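Local coordinates for glycosyl hydrolase, family 8 (Clostridium perfringens, PDB 3REN), which probably hydrolyses alpha-1,4-glucosidic bonds in starch-like glucans, as an alpha-amylase related to the family 8 glycoside hydrolases, at residues A[331-335]-A[336-340]; A[24-27]-A[28-32]. All coordinates share one frame; numbering follows the deposited sequence.

Contact 1 (A[331-335]-A[336-340]); sequences NSVYS and FDNLN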
loop_
_atom_site.group_PDB
_atom_site.type_symbol
_atom_site.label_atom_id
_atom_site.label_comp_id
_atom_site.label_asym_id
_atom_site.label_seq_id
_atom_site.Cartn_x
_atom_site.Cartn_y
_atom_site.Cartn_z
ATOM N N ASN A 331 -18.097 -12.545 -9.012
ATOM C CA ASN A 331 -17.183 -11.568 -9.652
ATOM C C ASN A 331 -16.839 -10.371 -8.777
ATOM O O ASN A 331 -16.682 -9.238 -9.267
ATOM C CB ASN A 331 -17.713 -11.097 -11.008
ATOM C CG ASN A 331 -17.585 -12.163 -12.054
ATOM O OD1 ASN A 331 -16.808 -13.114 -11.874
ATOM N ND2 ASN A 331 -18.331 -12.032 -13.142
ATOM N N SER A 332 -16.703 -10.626 -7.484
ATOM C CA SER A 332 -16.298 -9.584 -6.546
ATOM C C SER A 332 -14.754 -9.496 -6.485
ATOM O O SER A 332 -14.090 -10.474 -6.215
ATOM C CB SER A 332 -16.879 -9.906 -5.158
ATOM O OG SER A 332 -16.371 -8.999 -4.218
ATOM N N VAL A 333 -14.196 -8.316 -6.748
ATOM C CA VAL A 333 -12.751 -8.164 -6.934
ATOM C C VAL A 333 -12.375 -6.796 -6.342
ATOM O O VAL A 333 -13.128 -5.848 -6.550
ATOM C CB VAL A 333 -12.353 -8.202 -8.444
ATOM C CG1 VAL A 333 -10.880 -7.784 -8.670
ATOM C CG2 VAL A 333 -12.572 -9.586 -9.055
ATOM N N TYR A 334 -11.260 -6.714 -5.623
ATOM C CA TYR A 334 -10.728 -5.458 -5.118
ATOM C C TYR A 334 -9.375 -5.150 -5.735
ATOM O O TYR A 334 -8.444 -5.939 -5.586
ATOM C CB TYR A 334 -10.628 -5.460 -3.559
ATOM C CG TYR A 334 -11.996 -5.247 -2.968
ATOM C CD1 TYR A 334 -12.907 -6.297 -2.858
ATOM C CD2 TYR A 334 -12.424 -3.953 -2.623
ATOM C CE1 TYR A 334 -14.214 -6.074 -2.376
ATOM C CE2 TYR A 334 -13.709 -3.717 -2.139
ATOM C CZ TYR A 334 -14.594 -4.783 -2.018
ATOM O OH TYR A 334 -15.865 -4.536 -1.537
ATOM N N SER A 335 -9.264 -3.999 -6.396
ATOM C CA SER A 335 -8.024 -3.606 -7.044
ATOM C C SER A 335 -6.888 -3.641 -6.042
ATOM O O SER A 335 -5.772 -4.057 -6.343
ATOM C CB SER A 335 -8.161 -2.198 -7.663
ATOM O OG SER A 335 -8.468 -1.230 -6.647
ATOM N N PHE A 336 -7.164 -3.186 -4.836
ATOM C CA PHE A 336 -6.096 -3.100 -3.836
ATOM C C PHE A 336 -5.350 -4.440 -3.598
ATOM O O PHE A 336 -4.106 -4.467 -3.534
ATOM C CB PHE A 336 -6.650 -2.531 -2.526
ATOM C CG PHE A 336 -5.613 -2.329 -1.462
ATOM C CD1 PHE A 336 -4.659 -1.324 -1.582
ATOM C CD2 PHE A 336 -5.631 -3.121 -0.304
ATOM C CE1 PHE A 336 -3.699 -1.112 -0.571
ATOM C CE2 PHE A 336 -4.695 -2.930 0.709
ATOM C CZ PHE A 336 -3.717 -1.938 0.592
ATOM N N ASP A 337 -6.095 -5.539 -3.492
ATOM C CA ASP A 337 -5.458 -6.846 -3.303
ATOM C C ASP A 337 -4.689 -7.306 -4.512
ATOM O O ASP A 337 -3.613 -7.873 -4.373
ATOM C CB ASP A 337 -6.476 -7.905 -2.905
ATOM C CG ASP A 337 -6.951 -7.726 -1.474
ATOM O OD1 ASP A 337 -6.143 -7.283 -0.624
ATOM O OD2 ASP A 337 -8.131 -7.994 -1.221
ATOM N N ASN A 338 -5.244 -7.041 -5.693
ATOM C CA ASN A 338 -4.596 -7.380 -6.944
ATOM C C ASN A 338 -3.293 -6.617 -7.189
ATOM O O ASN A 338 -2.288 -7.216 -7.598
ATOM C CB ASN A 338 -5.580 -7.244 -8.113
ATOM C CG ASN A 338 -6.614 -8.361 -8.106
ATOM O OD1 ASN A 338 -6.403 -9.385 -8.733
ATOM N ND2 ASN A 338 -7.716 -8.184 -7.347
ATOM N N LEU A 339 -3.300 -5.312 -6.910
ATOM C CA LEU A 339 -2.084 -4.500 -7.074
ATOM C C LEU A 339 -0.974 -4.855 -6.075
ATOM O O LEU A 339 0.233 -4.844 -6.430
ATOM C CB LEU A 339 -2.417 -3.005 -7.016
ATOM C CG LEU A 339 -3.215 -2.525 -8.217
ATOM C CD1 LEU A 339 -4.011 -1.245 -7.800
ATOM C CD2 LEU A 339 -2.246 -2.313 -9.464
ATOM N N ASN A 340 -1.360 -5.156 -4.831
ATOM C CA ASN A 340 -0.356 -5.533 -3.828
ATOM C C ASN A 340 0.272 -6.872 -4.229
ATOM O O ASN A 340 1.499 -7.024 -4.185
ATOM C CB ASN A 340 -0.962 -5.582 -2.417
ATOM C CG ASN A 340 -1.093 -4.197 -1.790
ATOM O OD1 ASN A 340 -0.225 -3.347 -1.981
ATOM N ND2 ASN A 340 -2.174 -3.965 -1.048
HETATM O O HOH W 1 -9.517 -1.680 -4.309
#
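The side chain of Asn338 reaches back along the start of helix 335-346 to the carbonyl of Tyr334, the residue at the N-cap position. Its CB lies over the first turn, 3.7 Å from Ser335 O, and its CG, set anti to its own carbonyl carbon (chi1 -72°), faces the incoming chain. From there the amide divides its work. ND2 donates to Tyr334 O at 2.9 Å in a nearly straight bond of 164°; the oxygen lies in the amide plane of Asn338, but the donor stands well above the carbonyl plane of Tyr334. On the way ND2 also brushes Val333 CG1 at 3.5 Å, where the two side chains cross at about a right angle. OD1 takes the backbone N-H of Phe325, so one buried amide ties the helix start to an earlier part of the loop that leads into it.

Tyr334 O also receives two weak backbone bonds, from Asp337 N and from Asn338 N. The regular helical pattern is plain one residue later, where Leu339 N meets Ser335 O at 2.8 Å. CD1 of Leu339 lies 3.6 Å from that same oxygen, while the leucine side chain packs on Ser64 and Leu67 of helix 62-74. A water bonded to Ser335 OG at 2.6 Å accepts the N-H of Phe336, a first-turn donor with no preceding helical carbonyl to pair with. Asp337 is bonded through OD1 to Ser284 OG, at the start of helix 283-296. Asparagine suits position 338 because it offers a donor and an acceptor on one flat group, and with both engaged its amide orientation should be well fixed.

Contact 2 (A[24-27]-A[28-32]); sequences KMLF and DFIEK. With EDO (1,2-ethanediol), chain G.
Lys24 NZ meets Asp28 OD2 at 2.7 Å in a salt bridge one helical turn long, using the syn lone pair of the carboxylate. Lysine is long enough to span the turn: CG starts anti to the backbone N (chi1 179°), the chain runs extended as far as CE, and a bend at the last torsion (chi4 15°) then turns NZ onto OD2. The short aspartate stays close to the backbone, with CG 3.2 Å from Lys24 O. Lys24 itself is exposed and touches a neighbour in the crystal, while Asp28 is partly exposed.

A turn further on, CE2 of Phe27 lies 3.6 Å from Glu31 OE1, ring and carboxylate planes 60° apart; the ring also packs on Met68 of helix 62-74. Behind these side-chain pairs stand the backbone bonds of helix 21-33, each from the N-H of residue i+4 to the carbonyl of residue i, among them Glu31 N to Phe27 O at 2.7 Å. This is an amphipathic helix of the (alpha/alpha)6 barrel, and its inner face is apolar: Leu26 CD1 touches Ile30 CD1 at 4.0 Å and Phe29 CD2 at 4.4 Å. Branched and aromatic groups fill that face well, since they bring bulk without a polar end to satisfy. Leu26 leans on Ala341 and Phe345 of helix 335-346, and Ile30 on Met68, while selenomethionine Met25 rests against Gln313 and Tyr322.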
loop_
_atom_site.group_PDB
_atom_site.type_symbol
_atom_site.label_atom_id
_atom_site.label_comp_id
_atom_site.label_asym_id
_atom_site.label_seq_id
_atom_site.Cartn_x
_atom_site.Cartn_y
_atom_site.Cartn_z
ATOM N N LYS A 24 2.807 -12.025 -15.061
ATOM C CA LYS A 24 2.182 -11.751 -16.370
ATOM C C LYS A 24 0.673 -11.911 -16.346
ATOM O O LYS A 24 -0.069 -11.066 -16.875
ATOM C CB LYS A 24 2.757 -12.631 -17.497
ATOM C CG LYS A 24 2.083 -12.348 -18.874
ATOM C CD LYS A 24 2.996 -12.712 -20.031
ATOM C CE LYS A 24 2.247 -13.006 -21.337
ATOM N NZ LYS A 24 0.826 -12.597 -21.476
HETATM N N MSE A 25 0.224 -13.018 -15.770
HETATM C CA MSE A 25 -1.206 -13.327 -15.721
HETATM C C MSE A 25 -1.930 -12.228 -14.959
HETATM O O MSE A 25 -3.036 -11.790 -15.357
HETATM C CB MSE A 25 -1.403 -14.635 -14.929
HETATM C CG MSE A 25 -0.998 -15.928 -15.660
HETATM SE SE MSE A 25 -1.004 -17.481 -14.339
HETATM C CE MSE A 25 -2.825 -17.324 -13.682
ATOM N N LEU A 26 -1.324 -11.821 -13.835
ATOM C CA LEU A 26 -1.947 -10.850 -12.973
ATOM C C LEU A 26 -1.948 -9.431 -13.629
ATOM O O LEU A 26 -2.954 -8.706 -13.607
ATOM C CB LEU A 26 -1.312 -10.867 -11.580
ATOM C CG LEU A 26 -1.810 -9.801 -10.581
ATOM C CD1 LEU A 26 -3.364 -9.822 -10.371
ATOM C CD2 LEU A 26 -1.106 -10.034 -9.279
ATOM N N PHE A 27 -0.827 -9.046 -14.208
ATOM C CA PHE A 27 -0.783 -7.764 -14.947
ATOM C C PHE A 27 -1.806 -7.758 -16.089
ATOM O O PHE A 27 -2.540 -6.758 -16.287
ATOM C CB PHE A 27 0.615 -7.490 -15.516
ATOM C CG PHE A 27 0.697 -6.174 -16.235
ATOM C CD1 PHE A 27 0.965 -5.002 -15.518
ATOM C CD2 PHE A 27 0.452 -6.095 -17.602
ATOM C CE1 PHE A 27 0.994 -3.761 -16.162
ATOM C CE2 PHE A 27 0.473 -4.861 -18.250
ATOM C CZ PHE A 27 0.755 -3.690 -17.524
ATOM N N ASP A 28 -1.883 -8.878 -16.810
ATOM C CA ASP A 28 -2.869 -9.022 -17.910
ATOM C C ASP A 28 -4.303 -8.850 -17.403
ATOM O O ASP A 28 -5.130 -8.229 -18.067
ATOM C CB ASP A 28 -2.781 -10.382 -18.619
ATOM C CG ASP A 28 -1.577 -10.493 -19.602
ATOM O OD1 ASP A 28 -0.856 -9.486 -19.857
ATOM O OD2 ASP A 28 -1.332 -11.640 -20.078
ATOM N N PHE A 29 -4.617 -9.444 -16.266
ATOM C CA PHE A 29 -5.962 -9.277 -15.672
ATOM C C PHE A 29 -6.215 -7.811 -15.304
ATOM O O PHE A 29 -7.293 -7.274 -15.602
ATOM C CB PHE A 29 -6.116 -10.144 -14.414
ATOM C CG PHE A 29 -7.362 -9.854 -13.641
ATOM C CD1 PHE A 29 -8.611 -10.192 -14.176
ATOM C CD2 PHE A 29 -7.287 -9.254 -12.387
ATOM C CE1 PHE A 29 -9.786 -9.909 -13.481
ATOM C CE2 PHE A 29 -8.463 -8.981 -11.671
ATOM C CZ PHE A 29 -9.720 -9.285 -12.235
ATOM N N ILE A 30 -5.243 -7.186 -14.643
ATOM C CA ILE A 30 -5.400 -5.784 -14.218
ATOM C C ILE A 30 -5.515 -4.872 -15.436
ATOM O O ILE A 30 -6.396 -4.027 -15.505
ATOM C CB ILE A 30 -4.237 -5.265 -13.288
ATOM C CG1 ILE A 30 -4.254 -5.940 -11.908
ATOM C CG2 ILE A 30 -4.328 -3.739 -13.092
ATOM C CD1 ILE A 30 -2.866 -5.983 -11.240
ATOM N N GLU A 31 -4.681 -5.090 -16.445
ATOM C CA GLU A 31 -4.763 -4.260 -17.641
ATOM C C GLU A 31 -6.013 -4.479 -18.493
ATOM O O GLU A 31 -6.669 -3.514 -18.895
ATOM C CB GLU A 31 -3.504 -4.432 -18.495
ATOM C CG GLU A 31 -3.519 -3.610 -19.770
ATOM C CD GLU A 31 -2.395 -4.001 -20.716
ATOM O OE1 GLU A 31 -2.016 -5.195 -20.764
ATOM O OE2 GLU A 31 -1.891 -3.100 -21.395
ATOM N N LYS A 32 -6.358 -5.719 -18.796
ATOM C CA LYS A 32 -7.505 -5.982 -19.667
ATOM C C LYS A 32 -8.863 -6.006 -18.948
ATOM O O LYS A 32 -9.917 -5.635 -19.547
ATOM C CB LYS A 32 -7.282 -7.310 -20.396
ATOM C CG LYS A 32 -5.979 -7.293 -21.178
ATOM C CD LYS A 32 -5.613 -8.721 -21.623
ATOM C CE LYS A 32 -4.306 -8.704 -22.368
ATOM N NZ LYS A 32 -4.127 -10.068 -22.931
HETATM C C1 EDO G . -12.510 -2.042 -22.218
HETATM O O1 EDO G . -11.751 -0.994 -21.598
HETATM C C2 EDO G . -11.897 -3.393 -21.861
HETATM O O2 EDO G . -10.485 -3.393 -22.117
#

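In the fold
Helices 21-33 and 335-346 meet where the two contacts touch, 12 Å apart between centres and on the same side of the chain's centre. Asn338 OD1 of contact 1 packs 3.5 Å from Leu26 CD1 and 3.6 Å from Phe29 CE2 of contact 2, and Val333 CG1 adds a methyl against Phe29. Contact 1 lies deeper, about 12 Å from the chain centre against about 19 Å, and depends on amide, hydroxyl and water hydrogen bonds at a helix start. Contact 2 lies within a helix, pairing charges on its outer side and packing hydrocarbon inward. Both also lean on helix 62-74, through Leu339 and Phe336 in one and Phe27 and Ile30 in the other.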